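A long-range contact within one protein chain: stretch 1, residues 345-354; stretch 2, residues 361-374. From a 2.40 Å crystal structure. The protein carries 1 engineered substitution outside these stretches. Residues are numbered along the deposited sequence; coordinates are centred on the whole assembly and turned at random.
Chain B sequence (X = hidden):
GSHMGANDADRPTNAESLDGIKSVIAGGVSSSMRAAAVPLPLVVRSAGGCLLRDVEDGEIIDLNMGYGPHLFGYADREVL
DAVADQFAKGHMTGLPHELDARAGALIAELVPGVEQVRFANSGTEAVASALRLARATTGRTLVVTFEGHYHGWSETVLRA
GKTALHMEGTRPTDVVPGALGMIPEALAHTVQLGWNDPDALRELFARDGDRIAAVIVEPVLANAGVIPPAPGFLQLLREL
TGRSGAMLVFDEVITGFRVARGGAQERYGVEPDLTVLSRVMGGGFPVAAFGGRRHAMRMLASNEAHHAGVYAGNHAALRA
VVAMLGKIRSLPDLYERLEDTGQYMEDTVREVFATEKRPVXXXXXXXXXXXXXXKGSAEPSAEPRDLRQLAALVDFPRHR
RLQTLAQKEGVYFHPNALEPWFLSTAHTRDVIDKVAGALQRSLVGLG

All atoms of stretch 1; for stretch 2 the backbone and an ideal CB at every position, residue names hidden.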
ATOM      1  N   MET B 345       1.184 -16.604  29.114  1.00 27.78           N
ATOM      2  CA  MET B 345       2.075 -15.436  29.103  1.00 27.08           C
ATOM      3  C   MET B 345       1.571 -14.466  30.143  1.00 26.35           C
ATOM      4  O   MET B 345       2.354 -13.958  30.933  1.00 25.51           O
ATOM      5  CB  MET B 345       2.150 -14.761  27.727  1.00 28.37           C
ATOM      6  CG  MET B 345       3.045 -13.509  27.710  1.00 27.60           C
ATOM      7  SD  MET B 345       4.829 -13.861  27.840  1.00 28.36           S
ATOM      8  CE  MET B 345       5.172 -14.246  26.121  1.00 28.68           C
ATOM      9  N   GLU B 346       0.261 -14.214  30.140  1.00 25.08           N
ATOM     10  CA  GLU B 346      -0.326 -13.320  31.120  1.00 24.80           C
ATOM     11  C   GLU B 346       0.010 -13.759  32.549  1.00 28.12           C
ATOM     12  O   GLU B 346       0.517 -12.949  33.323  1.00 29.13           O
ATOM     13  CB  GLU B 346      -1.839 -13.213  30.950  1.00 25.51           C
ATOM     14  CG  GLU B 346      -2.498 -12.347  32.019  1.00 24.06           C
ATOM     15  CD  GLU B 346      -3.991 -12.166  31.833  1.00 24.69           C
ATOM     16  OE1 GLU B 346      -4.596 -12.753  30.893  1.00 25.89           O
ATOM     17  OE2 GLU B 346      -4.563 -11.390  32.620  1.00 24.71           O
ATOM     18  N   ASP B 347      -0.237 -15.029  32.896  1.00 28.16           N
ATOM     19  CA  ASP B 347       0.013 -15.509  34.267  1.00 30.47           C
ATOM     20  C   ASP B 347       1.493 -15.372  34.655  1.00 31.40           C
ATOM     21  O   ASP B 347       1.829 -14.893  35.744  1.00 32.06           O
ATOM     22  CB  ASP B 347      -0.450 -16.969  34.464  1.00 31.89           C
ATOM     23  CG  ASP B 347      -1.972 -17.158  34.271  1.00 31.68           C
ATOM     24  OD1 ASP B 347      -2.752 -16.176  34.400  1.00 32.78           O
ATOM     25  OD2 ASP B 347      -2.386 -18.304  33.986  1.00 30.64           O
ATOM     26  N   THR B 348       2.371 -15.755  33.738  1.00 31.39           N
ATOM     27  CA  THR B 348       3.822 -15.707  33.957  1.00 28.79           C
ATOM     28  C   THR B 348       4.329 -14.303  34.204  1.00 28.12           C
ATOM     29  O   THR B 348       5.057 -14.057  35.160  1.00 28.66           O
ATOM     30  CB  THR B 348       4.554 -16.266  32.732  1.00 29.23           C
ATOM     31  OG1 THR B 348       4.127 -17.612  32.514  1.00 27.86           O
ATOM     32  CG2 THR B 348       6.045 -16.250  32.958  1.00 30.14           C
ATOM     33  N   VAL B 349       3.901 -13.366  33.365  1.00 27.83           N
ATOM     34  CA  VAL B 349       4.326 -11.975  33.487  1.00 25.97           C
ATOM     35  C   VAL B 349       3.767 -11.326  34.746  1.00 26.98           C
ATOM     36  O   VAL B 349       4.497 -10.621  35.431  1.00 25.35           O
ATOM     37  CB  VAL B 349       3.965 -11.178  32.228  1.00 25.56           C
ATOM     38  CG1 VAL B 349       4.201  -9.698  32.405  1.00 24.85           C
ATOM     39  CG2 VAL B 349       4.771 -11.704  31.047  1.00 26.71           C
ATOM     40  N   ARG B 350       2.513 -11.611  35.096  1.00 29.39           N
ATOM     41  CA  ARG B 350       1.960 -11.175  36.410  1.00 31.32           C
ATOM     42  C   ARG B 350       2.791 -11.650  37.625  1.00 31.98           C
ATOM     43  O   ARG B 350       3.077 -10.864  38.526  1.00 28.58           O
ATOM     44  CB  ARG B 350       0.504 -11.641  36.596  1.00 32.84           C
ATOM     45  CG  ARG B 350      -0.522 -10.696  36.001  1.00 37.71           C
ATOM     46  CD  ARG B 350      -1.969 -11.009  36.413  1.00 40.65           C
ATOM     47  NE  ARG B 350      -2.898 -10.566  35.370  1.00 41.78           N
ATOM     48  CZ  ARG B 350      -3.230  -9.294  35.120  1.00 42.48           C
ATOM     49  NH1 ARG B 350      -2.761  -8.300  35.872  1.00 44.92           N
ATOM     50  NH2 ARG B 350      -4.045  -9.007  34.111  1.00 41.38           N
ATOM     51  N   GLU B 351       3.181 -12.923  37.637  1.00 30.66           N
ATOM     52  CA  GLU B 351       3.978 -13.457  38.732  1.00 33.55           C
ATOM     53  C   GLU B 351       5.315 -12.708  38.790  1.00 30.96           C
ATOM     54  O   GLU B 351       5.747 -12.277  39.856  1.00 31.35           O
ATOM     55  CB  GLU B 351       4.185 -14.969  38.561  1.00 35.25           C
ATOM     56  CG  GLU B 351       4.907 -15.680  39.695  1.00 41.60           C
ATOM     57  CD  GLU B 351       5.325 -17.118  39.340  1.00 47.76           C
ATOM     58  OE1 GLU B 351       4.593 -17.793  38.566  1.00 51.97           O
ATOM     59  OE2 GLU B 351       6.399 -17.578  39.826  1.00 46.88           O
ATOM     60  N   VAL B 352       5.977 -12.557  37.652  1.00 30.31           N
ATOM     61  CA  VAL B 352       7.313 -11.951  37.643  1.00 29.67           C
ATOM     62  C   VAL B 352       7.271 -10.526  38.198  1.00 30.90           C
ATOM     63  O   VAL B 352       8.145 -10.136  38.949  1.00 31.16           O
ATOM     64  CB  VAL B 352       7.948 -12.002  36.237  1.00 29.59           C
ATOM     65  CG1 VAL B 352       9.210 -11.135  36.166  1.00 30.03           C
ATOM     66  CG2 VAL B 352       8.279 -13.441  35.871  1.00 27.79           C
ATOM     67  N   PHE B 353       6.260  -9.755  37.822  1.00 34.15           N
ATOM     68  CA  PHE B 353       6.110  -8.386  38.345  1.00 36.41           C
ATOM     69  C   PHE B 353       5.691  -8.379  39.828  1.00 34.78           C
ATOM     70  O   PHE B 353       6.118  -7.508  40.588  1.00 34.33           O
ATOM     71  CB  PHE B 353       5.122  -7.568  37.484  1.00 36.34           C
ATOM     72  CG  PHE B 353       5.723  -7.036  36.209  1.00 37.92           C
ATOM     73  CD1 PHE B 353       5.876  -7.845  35.094  1.00 37.94           C
ATOM     74  CD2 PHE B 353       6.120  -5.722  36.114  1.00 39.62           C
ATOM     75  CE1 PHE B 353       6.423  -7.357  33.917  1.00 37.04           C
ATOM     76  CE2 PHE B 353       6.662  -5.236  34.943  1.00 39.71           C
ATOM     77  CZ  PHE B 353       6.819  -6.056  33.843  1.00 36.94           C
ATOM     78  N   ALA B 354       4.824  -9.313  40.215  1.00 30.71           N
ATOM     79  CA  ALA B 354       4.365  -9.418  41.603  1.00 31.35           C
ATOM     80  C   ALA B 354       5.536  -9.743  42.514  1.00 32.32           C
ATOM     81  O   ALA B 354       5.735  -9.086  43.531  1.00 34.54           O
ATOM     82  CB  ALA B 354       3.252 -10.469  41.748  1.00 27.99           C
ATOM     83  N   UNK B 361       0.032  -2.918  34.664  1.00 31.15           N
ATOM     84  CA  UNK B 361      -1.273  -3.139  34.060  1.00 29.21           C
ATOM     85  C   UNK B 361      -1.127  -4.008  32.826  1.00 28.71           C
ATOM     86  O   UNK B 361      -0.254  -3.753  31.986  1.00 28.28           O
ATOM     87  CB  UNK B 361      -1.944  -1.810  33.706  1.00 29.21           C
ATOM     88  N   UNK B 362      -1.957  -5.044  32.733  1.00 27.02           N
ATOM     89  CA  UNK B 362      -1.914  -6.021  31.628  1.00 25.84           C
ATOM     90  C   UNK B 362      -3.328  -6.242  31.118  1.00 26.45           C
ATOM     91  O   UNK B 362      -4.204  -6.607  31.898  1.00 26.34           O
ATOM     92  CB  UNK B 362      -1.290  -7.344  32.075  1.00 25.84           C
ATOM     93  N   UNK B 363      -3.576  -5.925  29.854  1.00 25.40           N
ATOM     94  CA  UNK B 363      -4.848  -6.251  29.210  1.00 26.44           C
ATOM     95  C   UNK B 363      -4.592  -7.309  28.138  1.00 22.72           C
ATOM     96  O   UNK B 363      -3.583  -7.267  27.474  1.00 20.39           O
ATOM     97  CB  UNK B 363      -5.499  -5.005  28.606  1.00 26.44           C
ATOM     98  N   UNK B 364      -5.503  -8.250  27.985  1.00 21.23           N
ATOM     99  CA  UNK B 364      -5.329  -9.266  26.999  1.00 21.90           C
ATOM    100  C   UNK B 364      -6.639  -9.659  26.305  1.00 22.20           C
ATOM    101  O   UNK B 364      -7.685  -9.762  26.931  1.00 22.21           O
ATOM    102  CB  UNK B 364      -4.687 -10.492  27.650  1.00 21.90           C
ATOM    103  N   UNK B 365      -6.573  -9.861  24.995  1.00 20.32           N
ATOM    104  CA  UNK B 365      -7.653 -10.456  24.253  1.00 18.26           C
ATOM    105  C   UNK B 365      -6.974 -11.462  23.318  1.00 19.64           C
ATOM    106  O   UNK B 365      -6.416 -11.080  22.257  1.00 17.56           O
ATOM    107  CB  UNK B 365      -8.485  -9.415  23.502  1.00 18.26           C
ATOM    108  N   UNK B 366      -6.985 -12.730  23.752  1.00 17.83           N
ATOM    109  CA  UNK B 366      -6.340 -13.795  23.066  1.00 18.03           C
ATOM    110  C   UNK B 366      -4.846 -13.582  23.111  1.00 19.30           C
ATOM    111  O   UNK B 366      -4.266 -13.449  24.178  1.00 19.38           O
ATOM    112  CB  UNK B 366      -6.845 -13.902  21.626  1.00 18.03           C
ATOM    113  N   UNK B 367      -4.229 -13.517  21.932  1.00 20.15           N
ATOM    114  CA  UNK B 367      -2.797 -13.322  21.812  1.00 20.36           C
ATOM    115  C   UNK B 367      -2.420 -11.848  21.624  1.00 23.90           C
ATOM    116  O   UNK B 367      -1.259 -11.521  21.355  1.00 25.67           O
ATOM    117  CB  UNK B 367      -2.262 -14.150  20.642  1.00 20.36           C
ATOM    118  N   UNK B 368      -3.408 -10.969  21.715  1.00 26.31           N
ATOM    119  CA  UNK B 368      -3.202  -9.515  21.663  1.00 26.32           C
ATOM    120  C   UNK B 368      -3.095  -9.113  23.125  1.00 28.54           C
ATOM    121  O   UNK B 368      -3.920  -9.530  23.951  1.00 32.20           O
ATOM    122  CB  UNK B 368      -4.323  -8.774  20.931  1.00 26.32           C
ATOM    123  N   UNK B 369      -2.040  -8.395  23.476  1.00 28.55           N
ATOM    124  CA  UNK B 369      -1.669  -8.222  24.875  1.00 27.70           C
ATOM    125  C   UNK B 369      -0.896  -6.900  25.105  1.00 26.26           C
ATOM    126  O   UNK B 369       0.093  -6.644  24.404  1.00 29.27           O
ATOM    127  CB  UNK B 369      -0.826  -9.413  25.335  1.00 27.70           C
ATOM    128  N   UNK B 370      -1.322  -6.110  26.098  1.00 24.17           N
ATOM    129  CA  UNK B 370      -0.559  -4.903  26.556  1.00 23.68           C
ATOM    130  C   UNK B 370       0.003  -5.149  27.963  1.00 23.66           C
ATOM    131  O   UNK B 370      -0.670  -5.723  28.823  1.00 24.33           O
ATOM    132  CB  UNK B 370      -1.449  -3.659  26.560  1.00 23.68           C
ATOM    133  N   UNK B 371       1.242  -4.712  28.150  1.00 24.60           N
ATOM    134  CA  UNK B 371       1.972  -4.825  29.409  1.00 25.62           C
ATOM    135  C   UNK B 371       2.642  -3.489  29.697  1.00 26.19           C
ATOM    136  O   UNK B 371       3.554  -3.089  28.988  1.00 28.23           O
ATOM    137  CB  UNK B 371       3.001  -5.956  29.357  1.00 25.62           C
ATOM    138  N   UNK B 372       2.171  -2.809  30.739  1.00 27.72           N
ATOM    139  CA  UNK B 372       2.613  -1.487  31.074  1.00 28.09           C
ATOM    140  C   UNK B 372       2.980  -1.404  32.550  1.00 29.34           C
ATOM    141  O   UNK B 372       2.208  -1.769  33.414  1.00 30.71           O
ATOM    142  CB  UNK B 372       1.533  -0.461  30.724  1.00 28.09           C
ATOM    143  N   UNK B 373       4.157  -0.860  32.805  1.00 28.96           N
ATOM    144  CA  UNK B 373       4.677  -0.632  34.121  1.00 30.99           C
ATOM    145  C   UNK B 373       4.027   0.634  34.667  1.00 29.91           C
ATOM    146  O   UNK B 373       4.014   1.670  34.000  1.00 31.60           O
ATOM    147  CB  UNK B 373       6.203  -0.524  34.104  1.00 30.99           C
ATOM    148  N   UNK B 374       3.474   0.556  35.877  1.00 28.82           N
ATOM    149  CA  UNK B 374       2.713   1.659  36.457  1.00 26.86           C
ATOM    150  C   UNK B 374       3.526   2.556  37.390  1.00 26.23           C
ATOM    151  O   UNK B 374       4.523   2.142  37.951  1.00 27.98           O
ATOM    152  CB  UNK B 374       1.513   1.097  37.222  1.00 26.86           C
TER

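Stretch 2 is a β hairpin lying along one face of the helix in stretch 1. Its first strand runs antiparallel to the helix axis and its second nearly parallel, with closest axis approaches of 10.0 and 10.7 Å, so side chains must fill the gap between.

At 361 the CA-to-CB bond points away and no atom of stretch 1 lies within 5.5 Å of the ideal CB, so the helix sets no requirement. The residue is His 361, paired through its backbone with 372.

Position 362 points toward the helix. Its ideal CB is 3.8 Å from Arg 350 NH2 and 5.1 Å from Glu 346 CG, with Val 349 beyond. A branched aliphatic chain would suit, because CB sits against the flat guanidinium; isoleucine or leucine could also extend toward Val 349, while valine would stop short of it. It is Ile 362. Its CD1 meets Val 349 CG1 at 3.8 Å, and its CB lies over one face of the Arg 350 guanidinium. The backbone contributes too, because Arg 350 NH2 gives a weak hydrogen bond to Ile 362 O at 3.3 Å. A water accepts from Arg 350 NH1 and, weakly, from Ile 362 N.

Strand alternation turns 363 away, leaving many types possible; it is Asn 363.

Position 364 faces the helix again, and its ideal CB lies 4.0 Å from Glu 346 OE1. A carboxylate so near calls for a donor, preferably a positive one, such as lysine or arginine. Arg 364 forms a salt bridge, its NE donating to Glu 346 OE1 at 2.8 Å and 162°, with the carboxylate oxygen at the guanidinium edge. The other oxygen, Glu 346 OE2, takes a hydrogen bond from Arg 350 NH2 at 2.9 Å, so the glutamate joins two arginines. Arg 364 NH1 also donates to the backbone O of 366 at 2.9 Å, tying the side chain to its own turn.

Positions 365 to 368 form a type II' turn beyond reach of the helix. Val 365 opens it. The phi of 67° at 366, with psi of -123°, favours glycine, and Gly 366 is there. At 367 and 368 stretch 1 sets no requirement, so many types would do; Thr 367 and Leu 368 complete the turn.

At 369 the bond points toward the helix, but nothing of stretch 1 lies within 5.5 Å of the ideal CB. A long, flexible apolar chain could cross the space. Met 369, with all three chi angles t, does so: its CE reaches Glu 346 CA at 3.5 Å and Met 345 CG at 3.7 Å.

Position 370 is out of reach and holds Ser 370. At 371 the ideal CB faces the helix, 5.0 Å from Val 349 CG1, and a modest apolar group fits. Val 371 CG1 approaches Val 349 CG1 at 4.2 Å and Phe 353 CZ at 4.3 Å.

At 372 the CA-to-CB bond points away and stretch 1 offers nothing there, so many types would do; it is Ala 372. At 373 the bond points sideways, yet Phe 353 CE2 is 4.8 Å from the ideal CB, inviting a branched aliphatic or another apolar chain. Leu 373 bends nearer, its CD1 touching Phe 353 CE2 at 3.5 Å near the plane of the ring. Position 374, out of reach, is Leu 374.

Stretch 2, residues 361-374: HINRVGTLMSVALL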
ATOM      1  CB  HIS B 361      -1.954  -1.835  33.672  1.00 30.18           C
ATOM      2  CG  HIS B 361      -3.401  -2.009  33.322  1.00 33.54           C
ATOM      3  ND1 HIS B 361      -4.387  -2.056  34.280  1.00 32.69           N
ATOM      4  CD2 HIS B 361      -4.026  -2.181  32.130  1.00 31.70           C
ATOM      5  CE1 HIS B 361      -5.558  -2.241  33.696  1.00 34.13           C
ATOM      6  NE2 HIS B 361      -5.369  -2.309  32.391  1.00 34.78           N
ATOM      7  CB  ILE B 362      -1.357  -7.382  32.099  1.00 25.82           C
ATOM      8  CG1 ILE B 362       0.085  -7.241  32.573  1.00 27.92           C
ATOM      9  CG2 ILE B 362      -1.424  -8.413  30.971  1.00 26.08           C
ATOM     10  CD1 ILE B 362       0.679  -8.510  33.180  1.00 29.32           C
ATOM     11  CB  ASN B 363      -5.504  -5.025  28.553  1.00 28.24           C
ATOM     12  CG  ASN B 363      -6.074  -4.019  29.557  1.00 31.32           C
ATOM     13  OD1 ASN B 363      -5.936  -2.800  29.362  1.00 36.10           O
ATOM     14  ND2 ASN B 363      -6.772  -4.499  30.576  1.00 33.54           N
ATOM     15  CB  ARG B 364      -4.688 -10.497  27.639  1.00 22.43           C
ATOM     16  CG  ARG B 364      -4.281 -11.574  26.624  1.00 22.87           C
ATOM     17  CD  ARG B 364      -3.527 -12.724  27.289  1.00 22.45           C
ATOM     18  NE  ARG B 364      -4.379 -13.483  28.204  1.00 22.46           N
ATOM     19  CZ  ARG B 364      -5.287 -14.385  27.834  1.00 21.92           C
ATOM     20  NH1 ARG B 364      -5.496 -14.660  26.553  1.00 21.52           N
ATOM     21  NH2 ARG B 364      -5.998 -15.026  28.766  1.00 21.94           N
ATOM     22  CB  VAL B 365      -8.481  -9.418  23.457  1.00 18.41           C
ATOM     23  CG1 VAL B 365      -9.644 -10.099  22.763  1.00 17.85           C
ATOM     24  CG2 VAL B 365      -9.005  -8.306  24.356  1.00 17.77           C
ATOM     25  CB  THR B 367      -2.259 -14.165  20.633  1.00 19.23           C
ATOM     26  OG1 THR B 367      -3.107 -14.025  19.482  1.00 15.79           O
ATOM     27  CG2 THR B 367      -2.208 -15.613  21.030  1.00 19.21           C
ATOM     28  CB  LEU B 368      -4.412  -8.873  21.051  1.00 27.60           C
ATOM     29  CG  LEU B 368      -4.363  -7.885  19.921  1.00 30.72           C
ATOM     30  CD1 LEU B 368      -3.426  -8.295  18.813  1.00 35.80           C
ATOM     31  CD2 LEU B 368      -5.768  -7.760  19.391  1.00 32.16           C
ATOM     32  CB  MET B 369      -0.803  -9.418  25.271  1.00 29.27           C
ATOM     33  CG  MET B 369      -0.510  -9.551  26.733  1.00 31.05           C
ATOM     34  SD  MET B 369       0.266 -11.161  27.018  1.00 33.12           S
ATOM     35  CE  MET B 369       0.664 -10.892  28.753  1.00 28.07           C
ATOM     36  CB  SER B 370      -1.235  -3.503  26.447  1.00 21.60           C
ATOM     37  OG  SER B 370      -2.382  -3.346  27.243  1.00 21.11           O
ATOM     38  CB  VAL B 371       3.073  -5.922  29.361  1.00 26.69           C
ATOM     39  CG1 VAL B 371       3.878  -5.937  30.658  1.00 29.59           C
ATOM     40  CG2 VAL B 371       2.466  -7.289  29.120  1.00 24.10           C
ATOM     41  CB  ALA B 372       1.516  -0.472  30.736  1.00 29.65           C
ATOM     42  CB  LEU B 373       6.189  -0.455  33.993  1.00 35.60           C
ATOM     43  CG  LEU B 373       7.161  -0.536  35.146  1.00 40.35           C
ATOM     44  CD1 LEU B 373       7.079  -1.853  35.873  1.00 42.65           C
ATOM     45  CD2 LEU B 373       8.555  -0.383  34.578  1.00 45.85           C
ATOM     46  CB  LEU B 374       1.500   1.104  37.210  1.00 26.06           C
ATOM     47  CG  LEU B 374       0.558   0.206  36.420  1.00 26.45           C
ATOM     48  CD1 LEU B 374      -0.646  -0.174  37.252  1.00 27.08           C
ATOM     49  CD2 LEU B 374       0.097   0.878  35.130  1.00 27.68           C
TER
HETATM   50  O   HOH W   1      -3.929  -5.341  35.367  1.00 25.06           O
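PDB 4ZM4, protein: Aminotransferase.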